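PDB 6HNU: aromatic amino acid aminotransferase I from Candida albicans WO-1, which probably transfers the amino group of aromatic amino acids to 2-oxoglutarate, using pyridoxal 5'-phosphate as cofactor and giving aromatic oxo-acids and L-glutamate. Local coordinates for residues Y363-F377 and Y466-E479. Sequence-based numbering, arbitrary orientation.
Sequences YTHKRDVAIDALDQF and YAAVPLDQLVVGLE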
loop_
_atom_site.group_PDB
_atom_site.type_symbol
_atom_site.label_atom_id
_atom_site.label_comp_id
_atom_site.label_asym_id
_atom_site.label_seq_id
_atom_site.Cartn_x
_atom_site.Cartn_y
_atom_site.Cartn_z
ATOM N N TYR B 363 19.834 14.172 16.749
ATOM C CA TYR B 363 19.544 15.223 15.728
ATOM C C TYR B 363 20.023 16.594 16.212
ATOM O O TYR B 363 20.616 17.306 15.357
ATOM C CB TYR B 363 18.072 15.230 15.303
ATOM C CG TYR B 363 17.836 14.233 14.198
ATOM C CD1 TYR B 363 17.769 12.888 14.462
ATOM C CD2 TYR B 363 17.786 14.631 12.873
ATOM C CE1 TYR B 363 17.599 11.951 13.465
ATOM C CE2 TYR B 363 17.620 13.709 11.856
ATOM C CZ TYR B 363 17.499 12.368 12.148
ATOM O OH TYR B 363 17.369 11.419 11.186
ATOM N N THR B 364 19.799 16.971 17.471
ATOM C CA THR B 364 20.306 18.253 18.051
ATOM C C THR B 364 21.800 18.400 17.761
ATOM O O THR B 364 22.209 19.473 17.250
ATOM C CB THR B 364 20.020 18.337 19.555
ATOM O OG1 THR B 364 18.602 18.433 19.733
ATOM C CG2 THR B 364 20.711 19.520 20.191
ATOM N N HIS B 365 22.569 17.343 17.971
ATOM C CA HIS B 365 24.047 17.397 17.788
ATOM C C HIS B 365 24.376 17.566 16.300
ATOM O O HIS B 365 25.237 18.443 15.986
ATOM C CB HIS B 365 24.747 16.202 18.427
ATOM C CG HIS B 365 26.225 16.249 18.210
ATOM N ND1 HIS B 365 26.986 17.323 18.631
ATOM C CD2 HIS B 365 27.064 15.393 17.595
ATOM C CE1 HIS B 365 28.238 17.128 18.264
ATOM N NE2 HIS B 365 28.311 15.958 17.625
ATOM N N LYS B 366 23.726 16.788 15.416
ATOM C CA LYS B 366 23.929 16.860 13.939
ATOM C C LYS B 366 23.674 18.282 13.461
ATOM O O LYS B 366 24.509 18.782 12.690
ATOM C CB LYS B 366 22.993 15.924 13.176
ATOM C CG LYS B 366 23.257 14.445 13.379
ATOM C CD LYS B 366 22.258 13.590 12.636
ATOM C CE LYS B 366 22.270 12.154 13.110
ATOM N NZ LYS B 366 23.579 11.507 12.886
ATOM N N ARG B 367 22.573 18.882 13.893
ATOM C CA ARG B 367 22.171 20.264 13.554
ATOM C C ARG B 367 23.241 21.270 14.040
ATOM O O ARG B 367 23.592 22.212 13.261
ATOM C CB ARG B 367 20.801 20.555 14.153
ATOM C CG ARG B 367 20.271 21.945 13.850
ATOM C CD ARG B 367 20.859 23.101 14.640
ATOM N NE ARG B 367 21.035 22.799 16.067
ATOM C CZ ARG B 367 20.074 22.835 16.976
ATOM N NH1 ARG B 367 20.347 22.579 18.255
ATOM N NH2 ARG B 367 18.844 23.165 16.623
ATOM N N ASP B 368 23.760 21.103 15.266
ATOM C CA ASP B 368 24.765 22.054 15.818
ATOM C C ASP B 368 26.009 22.012 14.937
ATOM O O ASP B 368 26.544 23.093 14.621
ATOM C CB ASP B 368 25.146 21.695 17.250
ATOM C CG ASP B 368 24.021 21.871 18.240
ATOM O OD1 ASP B 368 23.101 22.689 17.962
ATOM O OD2 ASP B 368 24.091 21.188 19.289
ATOM N N VAL B 369 26.433 20.823 14.521
ATOM C CA VAL B 369 27.678 20.625 13.735
ATOM C C VAL B 369 27.484 21.237 12.342
ATOM O O VAL B 369 28.402 21.956 11.848
ATOM C CB VAL B 369 28.061 19.137 13.701
ATOM C CG1 VAL B 369 29.066 18.803 12.603
ATOM C CG2 VAL B 369 28.578 18.715 15.072
ATOM N N ALA B 370 26.332 20.982 11.724
ATOM C CA ALA B 370 25.953 21.551 10.412
ATOM C C ALA B 370 25.999 23.074 10.467
ATOM O O ALA B 370 26.683 23.656 9.613
ATOM C CB ALA B 370 24.588 21.066 9.997
ATOM N N ILE B 371 25.293 23.691 11.400
ATOM C CA ILE B 371 25.090 25.158 11.448
ATOM C C ILE B 371 26.382 25.857 11.895
ATOM O O ILE B 371 26.676 26.963 11.371
ATOM C CB ILE B 371 23.904 25.506 12.341
ATOM C CG1 ILE B 371 22.619 24.859 11.808
ATOM C CG2 ILE B 371 23.768 27.016 12.501
ATOM C CD1 ILE B 371 22.296 25.180 10.350
ATOM N N ASP B 372 27.119 25.274 12.835
ATOM C CA ASP B 372 28.494 25.754 13.159
ATOM C C ASP B 372 29.342 25.784 11.874
ATOM O O ASP B 372 30.097 26.751 11.676
ATOM C CB ASP B 372 29.156 24.849 14.202
ATOM C CG ASP B 372 28.631 25.005 15.613
ATOM O OD1 ASP B 372 27.827 25.919 15.851
ATOM O OD2 ASP B 372 29.043 24.192 16.466
ATOM N N ALA B 373 29.256 24.759 11.033
ATOM C CA ALA B 373 30.039 24.706 9.788
ATOM C C ALA B 373 29.515 25.780 8.810
ATOM O O ALA B 373 30.359 26.517 8.242
ATOM C CB ALA B 373 30.079 23.303 9.247
ATOM N N LEU B 374 28.196 25.972 8.673
ATOM C CA LEU B 374 27.647 27.062 7.813
ATOM C C LEU B 374 28.231 28.403 8.288
ATOM O O LEU B 374 28.669 29.220 7.443
ATOM C CB LEU B 374 26.118 27.114 7.883
ATOM C CG LEU B 374 25.343 26.008 7.171
ATOM C CD1 LEU B 374 23.862 26.372 7.162
ATOM C CD2 LEU B 374 25.852 25.748 5.748
ATOM N N ASP B 375 28.193 28.653 9.593
ATOM C CA ASP B 375 28.597 29.957 10.186
ATOM C C ASP B 375 30.070 30.233 9.841
ATOM O O ASP B 375 30.422 31.395 9.501
ATOM C CB ASP B 375 28.380 29.936 11.695
ATOM C CG ASP B 375 28.754 31.226 12.382
ATOM O OD1 ASP B 375 28.339 32.304 11.897
ATOM O OD2 ASP B 375 29.444 31.129 13.409
ATOM N N GLN B 376 30.877 29.189 9.899
ATOM C CA GLN B 376 32.341 29.244 9.746
ATOM C C GLN B 376 32.709 29.441 8.274
ATOM O O GLN B 376 33.621 30.242 8.012
ATOM C CB GLN B 376 32.899 27.928 10.268
ATOM C CG GLN B 376 34.405 27.858 10.391
ATOM C CD GLN B 376 34.801 26.475 10.844
ATOM O OE1 GLN B 376 35.769 25.899 10.352
ATOM N NE2 GLN B 376 34.037 25.915 11.776
ATOM N N PHE B 377 32.075 28.696 7.361
ATOM C CA PHE B 377 32.632 28.423 6.016
ATOM C C PHE B 377 31.930 29.222 4.925
ATOM O O PHE B 377 32.556 29.434 3.871
ATOM C CB PHE B 377 32.582 26.930 5.720
ATOM C CG PHE B 377 33.603 26.127 6.470
ATOM C CD1 PHE B 377 34.954 26.412 6.345
ATOM C CD2 PHE B 377 33.221 25.072 7.285
ATOM C CE1 PHE B 377 35.904 25.658 7.022
ATOM C CE2 PHE B 377 34.169 24.339 7.980
ATOM C CZ PHE B 377 35.511 24.622 7.836
ATOM N N TYR B 466 21.756 16.972 7.348
ATOM C CA TYR B 466 22.810 16.557 8.314
ATOM C C TYR B 466 22.533 15.129 8.811
ATOM O O TYR B 466 23.262 14.675 9.681
ATOM C CB TYR B 466 22.931 17.572 9.452
ATOM C CG TYR B 466 21.632 18.139 9.974
ATOM C CD1 TYR B 466 20.781 17.378 10.763
ATOM C CD2 TYR B 466 21.249 19.432 9.685
ATOM C CE1 TYR B 466 19.591 17.908 11.228
ATOM C CE2 TYR B 466 20.076 19.994 10.162
ATOM C CZ TYR B 466 19.239 19.204 10.943
ATOM O OH TYR B 466 18.058 19.696 11.373
ATOM N N ALA B 467 21.555 14.418 8.245
ATOM C CA ALA B 467 21.159 13.059 8.694
ATOM C C ALA B 467 21.747 11.951 7.797
ATOM O O ALA B 467 21.524 10.751 8.088
ATOM C CB ALA B 467 19.654 12.992 8.721
ATOM N N ALA B 468 22.398 12.300 6.684
ATOM C CA ALA B 468 22.656 11.337 5.585
ATOM C C ALA B 468 24.060 10.744 5.716
ATOM O O ALA B 468 24.213 9.549 5.315
ATOM C CB ALA B 468 22.438 11.974 4.222
ATOM N N VAL B 469 25.034 11.530 6.209
ATOM C CA VAL B 469 26.485 11.155 6.214
ATOM C C VAL B 469 27.057 11.372 7.612
ATOM O O VAL B 469 26.575 12.197 8.394
ATOM C CB VAL B 469 27.335 11.933 5.173
ATOM C CG1 VAL B 469 26.914 11.689 3.728
ATOM C CG2 VAL B 469 27.369 13.411 5.476
ATOM N N PRO B 470 28.156 10.658 7.934
ATOM C CA PRO B 470 28.931 10.924 9.149
ATOM C C PRO B 470 29.291 12.406 9.287
ATOM O O PRO B 470 29.456 13.041 8.255
ATOM C CB PRO B 470 30.194 10.072 8.928
ATOM C CG PRO B 470 29.715 8.919 8.067
ATOM C CD PRO B 470 28.710 9.558 7.126
ATOM N N LEU B 471 29.429 12.919 10.517
ATOM C CA LEU B 471 29.438 14.374 10.811
ATOM C C LEU B 471 30.755 15.018 10.364
ATOM O O LEU B 471 30.770 16.248 10.161
ATOM C CB LEU B 471 29.174 14.599 12.297
ATOM C CG LEU B 471 27.727 14.343 12.718
ATOM C CD1 LEU B 471 27.526 14.608 14.205
ATOM C CD2 LEU B 471 26.755 15.180 11.887
ATOM N N ASP B 472 31.806 14.223 10.201
ATOM C CA ASP B 472 33.122 14.710 9.713
ATOM C C ASP B 472 32.983 15.007 8.214
ATOM O O ASP B 472 33.518 16.030 7.784
ATOM C CB ASP B 472 34.239 13.708 10.014
ATOM C CG ASP B 472 34.037 12.355 9.360
ATOM O OD1 ASP B 472 32.871 11.927 9.259
ATOM O OD2 ASP B 472 35.037 11.741 8.961
ATOM N N GLN B 473 32.317 14.121 7.460
ATOM C CA GLN B 473 32.070 14.282 6.000
ATOM C C GLN B 473 31.102 15.453 5.788
ATOM O O GLN B 473 31.249 16.149 4.759
ATOM C CB GLN B 473 31.586 12.979 5.366
ATOM C CG GLN B 473 32.639 11.881 5.379
ATOM C CD GLN B 473 34.019 12.411 5.059
ATOM O OE1 GLN B 473 34.226 13.090 4.052
ATOM N NE2 GLN B 473 34.984 12.108 5.918
ATOM N N LEU B 474 30.197 15.699 6.739
ATOM C CA LEU B 474 29.321 16.892 6.731
ATOM C C LEU B 474 30.195 18.153 6.729
ATOM O O LEU B 474 29.939 19.064 5.897
ATOM C CB LEU B 474 28.392 16.884 7.944
ATOM C CG LEU B 474 27.542 18.141 8.099
ATOM C CD1 LEU B 474 26.657 18.326 6.873
ATOM C CD2 LEU B 474 26.689 18.075 9.351
ATOM N N VAL B 475 31.172 18.249 7.638
ATOM C CA VAL B 475 32.002 19.483 7.797
ATOM C C VAL B 475 32.834 19.669 6.521
ATOM O O VAL B 475 32.910 20.815 6.033
ATOM C CB VAL B 475 32.879 19.431 9.066
ATOM C CG1 VAL B 475 33.896 20.566 9.114
ATOM C CG2 VAL B 475 32.028 19.431 10.328
ATOM N N VAL B 476 33.402 18.579 6.011
ATOM C CA VAL B 476 34.166 18.548 4.730
ATOM C C VAL B 476 33.269 19.148 3.642
ATOM O O VAL B 476 33.721 20.065 2.908
ATOM C CB VAL B 476 34.607 17.118 4.356
ATOM C CG1 VAL B 476 35.045 17.009 2.898
ATOM C CG2 VAL B 476 35.711 16.591 5.266
ATOM N N GLY B 477 32.046 18.617 3.525
ATOM C CA GLY B 477 31.092 19.004 2.471
ATOM C C GLY B 477 30.857 20.490 2.482
ATOM O O GLY B 477 30.970 21.114 1.414
ATOM N N LEU B 478 30.585 21.040 3.664
ATOM C CA LEU B 478 30.114 22.429 3.816
ATOM C C LEU B 478 31.284 23.402 3.666
ATOM O O LEU B 478 31.041 24.558 3.274
ATOM C CB LEU B 478 29.437 22.518 5.173
ATOM C CG LEU B 478 28.061 21.861 5.197
ATOM C CD1 LEU B 478 27.393 22.157 6.516
ATOM C CD2 LEU B 478 27.210 22.379 4.048
ATOM N N GLU B 479 32.503 22.939 3.931
ATOM C CA GLU B 479 33.726 23.731 3.631
ATOM C C GLU B 479 33.817 23.843 2.105
ATOM O O GLU B 479 33.959 24.953 1.618
ATOM C CB GLU B 479 34.979 23.109 4.251
ATOM C CG GLU B 479 36.261 23.764 3.755
ATOM C CD GLU B 479 37.472 23.576 4.653
ATOM O OE1 GLU B 479 37.758 22.419 5.025
ATOM O OE2 GLU B 479 38.127 24.594 4.970
HETATM O O HOH W 1 24.441 12.039 10.308
HETATM O O HOH W 2 34.997 27.477 2.487
#
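The ring of Tyr466 lies flat against helix 363-377. Arg367 CA sits 3.9 Å from the ring centroid of Tyr466, a CH-pi contact 6° off the ring normal. Tyr363 CD2 meets the edge of the same ring, and Ala370 CB comes within 3.7 Å of Tyr466 CD2. Tyr466 CG stands between its own backbone N and carbonyl carbon (chi1 40°), which lays the ring along the helix. Its OH is hydrogen-bonded to Gly391 O.

The second aromatic contact is at the far end. Glu479 CB lies 3.7 Å from the centroid of the Phe377 ring, over its centre, while Gln376 CD covers the opposite face nearer the rim. Between the two rings the packing is aliphatic. Leu474 CD2 touches Ala370 CB at 3.7 Å, and Leu478 CD1 reaches Ala373 CB at 4.0 Å. Val369 CG1 meets Val475 CG2.

No direct hydrogen bond joins the segments. One water accepts from Lys366 NZ (2.8 Å) and donates to the carbonyls of Tyr466 and Val469, tying the lysine to the loop before helix 471-479. Leu43 of the second subunit packs on Val469 and Leu474.

Phe394 of strand 393-399 touches Tyr466, Leu374 and Leu478. The axes of segments 363-377 and 471-479 come within 9.3 Å and run in the same general direction, at a crossing angle of -25°. Both pack beside the antiparallel sheet of the small domain of a class-I, fold-type I aminotransferase.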